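Local structure of probable TonB-dependent siderophore receptor PiuA (Acinetobacter baumannii, 5FP1) at residues A[323-337]-A[349-363]. The protein probably takes up iron by binding ferric siderophores at the outer membrane, and may bind ferric enterobactin with micromolar affinity. Sequence-based numbering, arbitrary orientation.
With C8E ((hydroxyethyloxy)tri(ethyloxy)octane), chain D; C8E ((hydroxyethyloxy)tri(ethyloxy)octane), chain J; C8E ((hydroxyethyloxy)tri(ethyloxy)octane), chain G.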
loop_
_atom_site.group_PDB
_atom_site.type_symbol
_atom_site.label_atom_id
_atom_site.label_comp_id
_atom_site.label_asym_id
_atom_site.label_seq_id
_atom_site.Cartn_x
_atom_site.Cartn_y
_atom_site.Cartn_z
ATOM N N ALA A 323 -3.301 9.369 17.116
ATOM C CA ALA A 323 -1.987 9.945 16.821
ATOM C C ALA A 323 -2.161 11.306 16.154
ATOM O O ALA A 323 -3.186 11.582 15.535
ATOM C CB ALA A 323 -1.180 9.031 15.910
ATOM N N ILE A 324 -1.129 12.132 16.264
ATOM C CA ILE A 324 -1.048 13.396 15.565
ATOM C C ILE A 324 0.356 13.465 15.011
ATOM O O ILE A 324 1.326 13.485 15.780
ATOM C CB ILE A 324 -1.225 14.606 16.513
ATOM C CG1 ILE A 324 -2.462 14.459 17.407
ATOM C CG2 ILE A 324 -1.276 15.904 15.693
ATOM C CD1 ILE A 324 -2.462 15.414 18.605
ATOM N N THR A 325 0.490 13.428 13.694
ATOM C CA THR A 325 1.803 13.445 13.087
ATOM C C THR A 325 1.919 14.584 12.088
ATOM O O THR A 325 0.949 14.918 11.373
ATOM C CB THR A 325 2.179 12.119 12.391
ATOM O OG1 THR A 325 1.241 11.792 11.336
ATOM C CG2 THR A 325 2.234 10.986 13.419
ATOM N N ASP A 326 3.140 15.081 11.969
ATOM C CA ASP A 326 3.446 16.140 11.000
ATOM C C ASP A 326 4.836 15.879 10.472
ATOM O O ASP A 326 5.821 15.938 11.213
ATOM C CB ASP A 326 3.369 17.508 11.666
ATOM C CG ASP A 326 3.541 18.666 10.674
ATOM O OD1 ASP A 326 4.128 18.487 9.606
ATOM O OD2 ASP A 326 3.110 19.775 10.994
ATOM N N SER A 327 4.902 15.523 9.203
ATOM C CA SER A 327 6.143 15.119 8.587
ATOM C C SER A 327 6.495 15.983 7.375
ATOM O O SER A 327 5.630 16.318 6.574
ATOM C CB SER A 327 6.044 13.662 8.158
ATOM O OG SER A 327 7.190 13.278 7.405
ATOM N N GLU A 328 7.782 16.268 7.213
ATOM C CA GLU A 328 8.309 16.909 6.005
ATOM C C GLU A 328 9.480 16.115 5.474
ATOM O O GLU A 328 10.359 15.695 6.244
ATOM C CB GLU A 328 8.766 18.360 6.308
ATOM C CG GLU A 328 7.599 19.193 6.788
ATOM C CD GLU A 328 7.914 20.689 6.949
ATOM O OE1 GLU A 328 9.069 21.119 6.729
ATOM O OE2 GLU A 328 6.977 21.425 7.311
ATOM N N THR A 329 9.494 15.913 4.167
ATOM C CA THR A 329 10.559 15.116 3.550
ATOM C C THR A 329 11.101 15.829 2.317
ATOM O O THR A 329 10.341 16.382 1.533
ATOM C CB THR A 329 10.031 13.728 3.095
ATOM O OG1 THR A 329 9.337 13.087 4.181
ATOM C CG2 THR A 329 11.176 12.866 2.622
ATOM N N PHE A 330 12.413 15.812 2.153
ATOM C CA PHE A 330 13.047 16.246 0.909
ATOM C C PHE A 330 13.832 15.085 0.341
ATOM O O PHE A 330 14.600 14.437 1.064
ATOM C CB PHE A 330 14.031 17.401 1.147
ATOM C CG PHE A 330 14.862 17.740 -0.083
ATOM C CD1 PHE A 330 14.279 18.324 -1.188
ATOM C CD2 PHE A 330 16.202 17.425 -0.131
ATOM C CE1 PHE A 330 15.025 18.609 -2.329
ATOM C CE2 PHE A 330 16.952 17.701 -1.263
ATOM C CZ PHE A 330 16.354 18.270 -2.367
ATOM N N THR A 331 13.652 14.840 -0.953
ATOM C CA THR A 331 14.410 13.802 -1.647
ATOM C C THR A 331 14.977 14.381 -2.941
ATOM O O THR A 331 14.286 15.116 -3.649
ATOM C CB THR A 331 13.494 12.597 -1.972
ATOM O OG1 THR A 331 12.872 12.130 -0.767
ATOM C CG2 THR A 331 14.293 11.447 -2.599
ATOM N N ASP A 332 16.218 14.035 -3.252
ATOM C CA ASP A 332 16.777 14.335 -4.570
ATOM C C ASP A 332 17.369 13.050 -5.150
ATOM O O ASP A 332 18.156 12.380 -4.481
ATOM C CB ASP A 332 17.842 15.406 -4.477
ATOM C CG ASP A 332 18.226 15.946 -5.844
ATOM O OD1 ASP A 332 18.862 15.195 -6.631
ATOM O OD2 ASP A 332 17.808 17.079 -6.157
ATOM N N GLN A 333 16.975 12.721 -6.373
ATOM C CA GLN A 333 17.547 11.582 -7.119
ATOM C C GLN A 333 18.202 12.102 -8.396
ATOM O O GLN A 333 17.567 12.808 -9.184
ATOM C CB GLN A 333 16.463 10.609 -7.568
ATOM C CG GLN A 333 15.707 9.942 -6.463
ATOM C CD GLN A 333 14.629 9.009 -6.995
ATOM O OE1 GLN A 333 14.101 9.217 -8.084
ATOM N NE2 GLN A 333 14.278 7.997 -6.206
ATOM N N LEU A 334 19.434 11.679 -8.631
ATOM C CA LEU A 334 20.177 12.025 -9.851
ATOM C C LEU A 334 20.489 10.708 -10.550
ATOM O O LEU A 334 21.062 9.814 -9.931
ATOM C CB LEU A 334 21.473 12.740 -9.453
ATOM C CG LEU A 334 22.433 13.205 -10.551
ATOM C CD1 LEU A 334 21.748 14.271 -11.385
ATOM C CD2 LEU A 334 23.685 13.748 -9.898
ATOM N N ALA A 335 20.025 10.552 -11.790
ATOM C CA ALA A 335 20.133 9.284 -12.500
ATOM C C ALA A 335 20.625 9.534 -13.914
ATOM O O ALA A 335 20.079 10.370 -14.633
ATOM C CB ALA A 335 18.794 8.584 -12.580
ATOM N N LEU A 336 21.624 8.762 -14.308
ATOM C CA LEU A 336 22.066 8.710 -15.698
ATOM C C LEU A 336 21.556 7.408 -16.302
ATOM O O LEU A 336 21.874 6.311 -15.813
ATOM C CB LEU A 336 23.589 8.731 -15.716
ATOM C CG LEU A 336 24.244 8.717 -17.102
ATOM C CD1 LEU A 336 24.052 10.066 -17.753
ATOM C CD2 LEU A 336 25.724 8.411 -16.961
ATOM N N THR A 337 20.758 7.523 -17.358
ATOM C CA THR A 337 20.152 6.376 -17.976
ATOM C C THR A 337 20.457 6.322 -19.468
ATOM O O THR A 337 20.770 7.334 -20.100
ATOM C CB THR A 337 18.615 6.411 -17.857
ATOM O OG1 THR A 337 18.128 7.667 -18.351
ATOM C CG2 THR A 337 18.169 6.230 -16.404
ATOM N N PHE A 349 21.097 0.734 -19.037
ATOM C CA PHE A 349 21.552 1.056 -17.686
ATOM C C PHE A 349 20.825 2.222 -17.016
ATOM O O PHE A 349 20.182 3.055 -17.661
ATOM C CB PHE A 349 23.044 1.351 -17.697
ATOM C CG PHE A 349 23.404 2.602 -18.447
ATOM C CD1 PHE A 349 23.375 3.835 -17.820
ATOM C CD2 PHE A 349 23.805 2.540 -19.777
ATOM C CE1 PHE A 349 23.711 4.996 -18.504
ATOM C CE2 PHE A 349 24.148 3.693 -20.459
ATOM C CZ PHE A 349 24.089 4.920 -19.827
ATOM N N ASN A 350 20.979 2.254 -15.709
ATOM C CA ASN A 350 20.528 3.350 -14.878
ATOM C C ASN A 350 21.502 3.335 -13.736
ATOM O O ASN A 350 21.610 2.336 -12.990
ATOM C CB ASN A 350 19.073 3.142 -14.432
ATOM C CG ASN A 350 18.551 4.295 -13.591
ATOM O OD1 ASN A 350 19.320 4.955 -12.903
ATOM N ND2 ASN A 350 17.262 4.540 -13.650
ATOM N N VAL A 351 22.295 4.398 -13.646
ATOM C CA VAL A 351 23.232 4.570 -12.555
ATOM C C VAL A 351 22.950 5.916 -11.891
ATOM O O VAL A 351 22.574 6.880 -12.557
ATOM C CB VAL A 351 24.691 4.480 -13.047
ATOM C CG1 VAL A 351 24.895 3.176 -13.809
ATOM C CG2 VAL A 351 25.057 5.673 -13.927
ATOM N N GLY A 352 23.106 5.984 -10.576
ATOM C CA GLY A 352 22.628 7.156 -9.854
ATOM C C GLY A 352 22.917 7.252 -8.396
ATOM O O GLY A 352 23.625 6.425 -7.810
ATOM N N ALA A 353 22.386 8.324 -7.811
ATOM C CA ALA A 353 22.637 8.638 -6.437
ATOM C C ALA A 353 21.365 9.265 -5.871
ATOM O O ALA A 353 20.582 9.843 -6.614
ATOM C CB ALA A 353 23.779 9.614 -6.332
ATOM N N GLU A 354 21.179 9.150 -4.570
ATOM C CA GLU A 354 19.989 9.697 -3.944
ATOM C C GLU A 354 20.313 10.233 -2.567
ATOM O O GLU A 354 21.185 9.696 -1.864
ATOM C CB GLU A 354 18.898 8.624 -3.888
ATOM C CG GLU A 354 17.613 9.149 -3.263
ATOM C CD GLU A 354 16.446 8.165 -3.318
ATOM O OE1 GLU A 354 16.319 7.406 -4.306
ATOM O OE2 GLU A 354 15.640 8.186 -2.379
ATOM N N TYR A 355 19.625 11.306 -2.185
ATOM C CA TYR A 355 19.700 11.839 -0.843
ATOM C C TYR A 355 18.271 12.076 -0.354
ATOM O O TYR A 355 17.453 12.573 -1.088
ATOM C CB TYR A 355 20.442 13.165 -0.837
ATOM C CG TYR A 355 20.351 13.865 0.493
ATOM C CD1 TYR A 355 21.139 13.476 1.553
ATOM C CD2 TYR A 355 19.420 14.875 0.710
ATOM C CE1 TYR A 355 21.040 14.083 2.786
ATOM C CE2 TYR A 355 19.314 15.489 1.947
ATOM C CZ TYR A 355 20.130 15.094 2.971
ATOM O OH TYR A 355 20.033 15.693 4.206
ATOM N N SER A 356 17.981 11.760 0.894
ATOM C CA SER A 356 16.709 12.212 1.476
ATOM C C SER A 356 16.824 12.513 2.930
ATOM O O SER A 356 17.642 11.934 3.645
ATOM C CB SER A 356 15.583 11.189 1.290
ATOM O OG SER A 356 15.918 9.990 1.914
ATOM N N LYS A 357 15.972 13.415 3.386
ATOM C CA LYS A 357 15.914 13.716 4.792
ATOM C C LYS A 357 14.473 13.972 5.186
ATOM O O LYS A 357 13.759 14.737 4.533
ATOM C CB LYS A 357 16.789 14.915 5.149
ATOM C CG LYS A 357 16.859 15.137 6.646
ATOM C CD LYS A 357 17.683 16.374 6.998
ATOM C CE LYS A 357 17.914 16.453 8.490
ATOM N NZ LYS A 357 18.975 17.460 8.785
ATOM N N GLN A 358 14.061 13.308 6.248
ATOM C CA GLN A 358 12.686 13.386 6.718
ATOM C C GLN A 358 12.686 13.759 8.183
ATOM O O GLN A 358 13.441 13.198 8.965
ATOM C CB GLN A 358 11.998 12.040 6.552
ATOM C CG GLN A 358 10.534 12.081 6.916
ATOM C CD GLN A 358 9.823 10.730 6.767
ATOM O OE1 GLN A 358 10.403 9.699 6.352
ATOM N NE2 GLN A 358 8.564 10.729 7.139
ATOM N N LYS A 359 11.791 14.668 8.558
ATOM C CA LYS A 359 11.607 15.051 9.950
ATOM C C LYS A 359 10.131 14.986 10.303
ATOM O O LYS A 359 9.270 15.512 9.585
ATOM C CB LYS A 359 12.121 16.471 10.227
ATOM C CG LYS A 359 13.612 16.640 9.956
ATOM C CD LYS A 359 14.206 17.923 10.555
ATOM C CE LYS A 359 14.387 17.842 12.078
ATOM N NZ LYS A 359 15.664 17.182 12.525
ATOM N N THR A 360 9.855 14.362 11.435
ATOM C CA THR A 360 8.466 14.076 11.875
ATOM C C THR A 360 8.316 14.445 13.323
ATOM O O THR A 360 9.169 14.079 14.143
ATOM C CB THR A 360 8.128 12.561 11.727
ATOM O OG1 THR A 360 8.218 12.195 10.351
ATOM C CG2 THR A 360 6.695 12.232 12.210
ATOM N N ASP A 361 7.243 15.181 13.632
ATOM C CA ASP A 361 6.767 15.368 14.993
ATOM C C ASP A 361 5.587 14.430 15.250
ATOM O O ASP A 361 4.700 14.300 14.407
ATOM C CB ASP A 361 6.287 16.814 15.198
ATOM C CG ASP A 361 7.443 17.824 15.255
ATOM O OD1 ASP A 361 8.559 17.433 15.608
ATOM O OD2 ASP A 361 7.213 19.018 14.992
ATOM N N LYS A 362 5.560 13.788 16.413
ATOM C CA LYS A 362 4.456 12.894 16.746
ATOM C C LYS A 362 3.922 13.147 18.134
ATOM O O LYS A 362 4.691 13.250 19.113
ATOM C CB LYS A 362 4.888 11.418 16.629
ATOM C CG LYS A 362 3.750 10.401 16.810
ATOM C CD LYS A 362 3.533 9.929 18.243
ATOM C CE LYS A 362 2.359 8.958 18.358
ATOM N NZ LYS A 362 2.044 8.507 19.740
ATOM N N GLY A 363 2.590 13.177 18.225
ATOM C CA GLY A 363 1.887 13.238 19.506
ATOM C C GLY A 363 0.657 12.343 19.452
ATOM O O GLY A 363 0.445 11.557 18.483
HETATM C C1 C8E D . 2.364 17.359 15.122
HETATM C C2 C8E D . 2.488 16.566 16.406
HETATM C C3 C8E D . 2.192 17.493 17.579
HETATM C C4 C8E D . 1.223 16.863 18.557
HETATM C C5 C8E D . 1.385 17.419 19.963
HETATM C C6 C8E D . 1.222 18.927 20.032
HETATM C C7 C8E D . 1.358 19.372 21.478
HETATM C C8 C8E D . 0.315 20.407 21.864
HETATM O O9 C8E D . 0.520 20.743 23.239
HETATM C C1 C8E J . 13.677 18.329 6.980
HETATM C C2 C8E J . 13.336 17.915 5.566
HETATM C C3 C8E J . 12.513 18.987 4.853
HETATM C C4 C8E J . 13.407 19.968 4.100
HETATM C C5 C8E J . 12.614 21.097 3.450
HETATM C C6 C8E J . 11.549 20.544 2.518
HETATM C C7 C8E J . 10.233 20.274 3.250
HETATM C C8 C8E J . 9.062 20.248 2.277
HETATM O O9 C8E J . 7.993 21.010 2.838
HETATM C C10 C8E J . 6.737 20.853 2.161
HETATM C C11 C8E J . 6.870 20.862 0.637
HETATM O O12 C8E J . 5.584 20.995 0.011
HETATM C C1 C8E G . 6.376 16.451 19.249
HETATM C C2 C8E G . 7.768 17.057 19.413
HETATM C C3 C8E G . 8.536 16.365 20.527
HETATM C C4 C8E G . 9.911 16.964 20.786
HETATM C C5 C8E G . 10.944 15.894 21.136
HETATM C C6 C8E G . 12.050 16.446 22.049
HETATM C C7 C8E G . 13.147 17.203 21.309
HETATM C C8 C8E G . 14.298 17.524 22.265
HETATM O O9 C8E G . 15.554 17.173 21.684
HETATM O O HOH W 1 8.349 17.934 10.836
#
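Segments 323-337 and 349-363 belong to the antiparallel beta hairpin of strands 315-341 and 346-368 in the TonB-dependent receptor barrel wall, zipped by paired backbone hydrogen bonds from Ile324 with Gly363 to Leu336 with Val351. The face bearing Ser327, Gln333 and Glu354 is polar and turns toward the plug: Thr331 and Gln333 touch Ile101. Here Gln333 and Glu354 run side by side, and NE2 of Gln333 reaches OE1 of Glu354 at 2.9 Å from above the carboxylate plane, the two flat groups being 55° apart; the same NE2 also bonds to Gly100 O. Farther along, Gln358, extended with CG anti to its backbone nitrogen (chi1 -175°), passes Thr329 OG1 with its CG at 3.2 Å and donates from NE2 to Ser327 OG at 2.9 Å, nearly in its amide plane. On the outer face CD2 of Phe330 and CD2 of Tyr355 meet at 4.2 Å, the side chains crossing at about a right angle, while Leu336 CB packs on Val351 CG2 at 3.8 Å. C1 of the chain J C8E detergent lies 3.4 Å from Lys359 CG. On this face Asp326 OD1 and Glu328 OE2 both form salt bridges to Lys294 NZ of strand 284-304. The outward face is thus mixed, its apolar end consistent with membrane contact, whereas the Gln333 amide, paired with Glu354, ties the inner wall to the plug.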